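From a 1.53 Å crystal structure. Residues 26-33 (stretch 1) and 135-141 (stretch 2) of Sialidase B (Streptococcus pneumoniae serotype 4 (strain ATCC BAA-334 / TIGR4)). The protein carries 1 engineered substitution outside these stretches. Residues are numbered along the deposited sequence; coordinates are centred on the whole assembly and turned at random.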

ATOM      1  N   LYS A  26     -36.478  -9.088 -22.557  1.00 31.07           N
ATOM      2  CA  LYS A  26     -36.201  -9.956 -21.418  1.00 31.37           C
ATOM      3  C   LYS A  26     -36.008  -9.167 -20.128  1.00 28.32           C
ATOM      4  O   LYS A  26     -36.156  -9.715 -19.036  1.00 29.13           O
ATOM      5  N   LEU A  27     -35.643  -7.891 -20.250  1.00 22.00           N
ATOM      6  CA  LEU A  27     -35.415  -7.068 -19.067  1.00 19.01           C
ATOM      7  C   LEU A  27     -36.707  -6.914 -18.284  1.00 26.95           C
ATOM      8  O   LEU A  27     -37.710  -6.451 -18.821  1.00 28.84           O
ATOM      9  N   SER A  28     -36.673  -7.305 -17.013  1.00 21.87           N
ATOM     10  CA  SER A  28     -37.880  -7.413 -16.207  1.00 18.93           C
ATOM     11  C   SER A  28     -37.597  -7.145 -14.736  1.00 17.41           C
ATOM     12  O   SER A  28     -36.621  -7.656 -14.186  1.00 17.38           O
ATOM     13  N   GLY A  29     -38.460  -6.361 -14.094  1.00 17.46           N
ATOM     14  CA  GLY A  29     -38.291  -6.079 -12.686  1.00 16.48           C
ATOM     15  C   GLY A  29     -37.245  -4.998 -12.514  1.00 17.46           C
ATOM     16  O   GLY A  29     -36.644  -4.534 -13.494  1.00 18.14           O
ATOM     17  N   GLU A  30     -37.015  -4.610 -11.266  1.00 18.96           N
ATOM     18  CA  GLU A  30     -36.200  -3.437 -10.984  1.00 17.91           C
ATOM     19  C   GLU A  30     -34.775  -3.747 -10.544  1.00 19.61           C
ATOM     20  O   GLU A  30     -33.981  -2.826 -10.314  1.00 20.65           O
ATOM     21  N   SER A  31     -34.450  -5.028 -10.433  1.00 19.11           N
ATOM     22  CA  SER A  31     -33.111  -5.435 -10.029  1.00 16.55           C
ATOM     23  C   SER A  31     -32.416  -6.232 -11.121  1.00 17.26           C
ATOM     24  O   SER A  31     -33.005  -7.141 -11.712  1.00 18.11           O
ATOM     25  N   GLN A  32     -31.153  -5.905 -11.375  1.00 16.35           N
ATOM     26  CA  GLN A  32     -30.385  -6.581 -12.417  1.00 15.12           C
ATOM     27  C   GLN A  32     -28.945  -6.797 -11.982  1.00 15.61           C
ATOM     28  O   GLN A  32     -28.408  -6.052 -11.163  1.00 17.41           O
ATOM     29  N   THR A  33     -28.326  -7.826 -12.543  1.00 14.91           N
ATOM     30  CA  THR A  33     -26.905  -8.056 -12.357  1.00 13.35           C
ATOM     31  C   THR A  33     -26.294  -8.252 -13.725  1.00 17.03           C
ATOM     32  O   THR A  33     -26.830  -9.002 -14.542  1.00 16.61           O
ATOM     33  N   THR A 135     -33.275   7.868  -3.870  1.00 23.38           N
ATOM     34  CA  THR A 135     -34.210   7.585  -4.948  1.00 22.14           C
ATOM     35  C   THR A 135     -33.552   6.638  -5.937  1.00 23.52           C
ATOM     36  O   THR A 135     -32.645   7.019  -6.679  1.00 21.41           O
ATOM     37  N   PHE A 136     -34.007   5.393  -5.938  1.00 19.38           N
ATOM     38  CA  PHE A 136     -33.395   4.377  -6.775  1.00 21.13           C
ATOM     39  C   PHE A 136     -33.885   4.477  -8.214  1.00 23.70           C
ATOM     40  O   PHE A 136     -35.054   4.765  -8.459  1.00 21.19           O
ATOM     41  N   LEU A 137     -32.972   4.244  -9.154  1.00 17.71           N
ATOM     42  CA  LEU A 137     -33.299   4.189 -10.569  1.00 18.68           C
ATOM     43  C   LEU A 137     -32.939   2.815 -11.114  1.00 20.26           C
ATOM     44  O   LEU A 137     -31.765   2.529 -11.371  1.00 18.17           O
ATOM     45  N   PRO A 138     -33.948   1.950 -11.281  1.00 19.33           N
ATOM     46  CA  PRO A 138     -33.732   0.643 -11.908  1.00 19.68           C
ATOM     47  C   PRO A 138     -33.208   0.845 -13.324  1.00 18.82           C
ATOM     48  O   PRO A 138     -33.719   1.715 -14.035  1.00 22.99           O
ATOM     49  N   ILE A 139     -32.199   0.083 -13.732  1.00 19.22           N
ATOM     50  CA  ILE A 139     -31.630   0.282 -15.060  1.00 20.70           C
ATOM     51  C   ILE A 139     -32.645  -0.084 -16.144  1.00 22.96           C
ATOM     52  O   ILE A 139     -32.592   0.435 -17.254  1.00 31.00           O
ATOM     53  N   SER A 140     -33.593  -0.949 -15.798  1.00 22.99           N
ATOM     54  CA  SER A 140     -34.644  -1.353 -16.723  1.00 25.53           C
ATOM     55  C   SER A 140     -35.786  -0.342 -16.798  1.00 24.35           C
ATOM     56  O   SER A 140     -36.685  -0.476 -17.628  1.00 27.57           O
ATOM     57  N   ASN A 141     -35.776   0.660 -15.927  1.00 23.33           N
ATOM     58  CA  ASN A 141     -36.893   1.594 -15.896  1.00 24.76           C
ATOM     59  C   ASN A 141     -36.512   3.004 -16.328  1.00 23.75           C
ATOM     60  O   ASN A 141     -37.228   3.968 -16.050  1.00 25.35           O
TER

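Two backbone segments far apart in sequence can be joined by a single side-chain hydrogen bond, a shared water and a few close packing contacts, and this part of sialidase B is a compact example. Along 135-141, Thr135 lies out of reach of the other stretch. Phe136 (chi1 t) is the first to point toward it, and its ring meets the backbone edge-on: Glu30 O lies near the ring plane, 3.5 Å from Phe136 CE2, where the electropositive rim of the ring suits a carbonyl oxygen. Leu137, also t, turns away and contributes nothing here.

Pro138 faces inward again. Its CB packs 3.5 Å from Glu30 O, while its CG lies 3.6 Å from Glu30 CG, so the aliphatic part of an otherwise exposed glutamate (chi1 m, chi2 t) lies against the proline ring. Ile139 leaves its backbone sideways, but with chi1 p and chi2 t its end comes nearer, bringing CD1 to 3.7 Å from CB of Gln32, which points toward stretch 2. The backbone of Ile139 is served by a water, which accepts from Ile139 N (3.1 Å) and donates to Glu30 O (2.7 Å) and Gln32 OE1 (2.8 Å), bridging the stretches where no direct bond does.

Ser140 supplies the direct polar link. Pointing toward stretch 1 with chi1 p, it donates from OG to Gly29 O at 2.6 Å, a short hydrogen bond; Ser140 CB also sits 4.4 Å from CB of Leu27, which points toward stretch 2 with chi1 m and chi2 t. The same carbonyl receives a second hydrogen bond from within its own stretch, Gln32 NE2 to Gly29 O at 3.2 Å and nearly linear, with the Gln32 side chain at chi1 m and chi2 p. Gly29 itself has positive phi, a conformation that favours glycine. Finally, Asn141 points inward without making contact, while its backbone N bonds to Pro138 O at 3.0 Å, closing a turn around Ile139 and Ser140.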

ATOM      1  CB  LYS A  26     -34.940 -10.780 -21.678  1.00 29.70           C
ATOM      2  CG  LYS A  26     -34.660 -11.069 -23.148  1.00 37.87           C
ATOM      3  CD  LYS A  26     -35.631 -12.097 -23.703  1.00 37.86           C
ATOM      4  CE  LYS A  26     -34.987 -12.939 -24.807  1.00 41.17           C
ATOM      5  NZ  LYS A  26     -34.770 -12.176 -26.074  1.00 36.62           N
ATOM      6  CB  LEU A  27     -34.824  -5.700 -19.437  1.00 21.39           C
ATOM      7  CG  LEU A  27     -33.317  -5.752 -19.687  1.00 26.65           C
ATOM      8  CD1 LEU A  27     -32.797  -4.452 -20.273  1.00 25.39           C
ATOM      9  CD2 LEU A  27     -32.563  -6.108 -18.410  1.00 24.00           C
ATOM     10  CB  SER A  28     -38.470  -8.815 -16.369  1.00 20.21           C
ATOM     11  OG  SER A  28     -38.707  -9.105 -17.727  1.00 28.94           O
ATOM     12  CB  GLU A  30     -36.891  -2.563  -9.942  1.00 22.65           C
ATOM     13  CG  GLU A  30     -38.185  -1.929 -10.431  1.00 26.88           C
ATOM     14  CD  GLU A  30     -38.941  -1.258  -9.308  1.00 32.74           C
ATOM     15  OE1 GLU A  30     -38.842  -1.754  -8.167  1.00 42.60           O
ATOM     16  OE2 GLU A  30     -39.617  -0.241  -9.565  1.00 40.06           O
ATOM     17  CB  SER A  31     -33.164  -6.229  -8.722  1.00 18.81           C
ATOM     18  OG  SER A  31     -33.632  -5.419  -7.664  1.00 19.17           O
ATOM     19  CB  GLN A  32     -30.404  -5.785 -13.728  1.00 13.95           C
ATOM     20  CG  GLN A  32     -31.594  -6.072 -14.651  1.00 15.92           C
ATOM     21  CD  GLN A  32     -32.883  -5.400 -14.203  1.00 20.19           C
ATOM     22  OE1 GLN A  32     -32.864  -4.326 -13.599  1.00 15.72           O
ATOM     23  NE2 GLN A  32     -34.018  -6.033 -14.507  1.00 17.54           N
ATOM     24  CB  THR A  33     -26.658  -9.293 -11.487  1.00 13.80           C
ATOM     25  OG1 THR A  33     -27.168  -9.039 -10.177  1.00 16.48           O
ATOM     26  CG2 THR A  33     -25.175  -9.608 -11.391  1.00 17.09           C
ATOM     27  CB  THR A 135     -34.657   8.860  -5.657  1.00 25.19           C
ATOM     28  OG1 THR A 135     -35.172   9.781  -4.688  1.00 31.82           O
ATOM     29  CG2 THR A 135     -35.741   8.549  -6.689  1.00 26.39           C
ATOM     30  CB  PHE A 136     -33.704   2.996  -6.216  1.00 16.36           C
ATOM     31  CG  PHE A 136     -32.993   1.877  -6.927  1.00 17.37           C
ATOM     32  CD1 PHE A 136     -31.642   1.641  -6.692  1.00 16.68           C
ATOM     33  CD2 PHE A 136     -33.674   1.057  -7.823  1.00 15.50           C
ATOM     34  CE1 PHE A 136     -30.980   0.615  -7.337  1.00 17.49           C
ATOM     35  CE2 PHE A 136     -33.019   0.020  -8.476  1.00 17.92           C
ATOM     36  CZ  PHE A 136     -31.667  -0.204  -8.232  1.00 18.01           C
ATOM     37  CB  LEU A 137     -32.551   5.274 -11.348  1.00 18.70           C
ATOM     38  CG  LEU A 137     -32.728   5.296 -12.872  1.00 18.94           C
ATOM     39  CD1 LEU A 137     -34.210   5.250 -13.251  1.00 22.41           C
ATOM     40  CD2 LEU A 137     -32.051   6.510 -13.488  1.00 16.58           C
ATOM     41  CB  PRO A 138     -35.140   0.044 -11.945  1.00 18.92           C
ATOM     42  CG  PRO A 138     -35.898   0.761 -10.864  1.00 20.35           C
ATOM     43  CD  PRO A 138     -35.353   2.154 -10.872  1.00 19.61           C
ATOM     44  CB  ILE A 139     -30.292  -0.485 -15.275  1.00 22.02           C
ATOM     45  CG1 ILE A 139     -30.514  -1.995 -15.228  1.00 20.47           C
ATOM     46  CG2 ILE A 139     -29.251  -0.062 -14.254  1.00 18.53           C
ATOM     47  CD1 ILE A 139     -29.270  -2.811 -15.565  1.00 25.51           C
ATOM     48  CB  SER A 140     -35.219  -2.694 -16.280  1.00 27.41           C
ATOM     49  OG  SER A 140     -35.785  -2.566 -14.987  1.00 28.81           O
ATOM     50  CB  ASN A 141     -37.564   1.610 -14.520  1.00 24.86           C
ATOM     51  CG  ASN A 141     -38.977   2.174 -14.569  1.00 36.24           C
ATOM     52  OD1 ASN A 141     -39.726   1.923 -15.516  1.00 36.16           O
ATOM     53  ND2 ASN A 141     -39.340   2.947 -13.554  1.00 35.93           N
TER
HETATM   54  O   HOH W   1     -31.859  -2.327 -11.883  1.00 15.49           O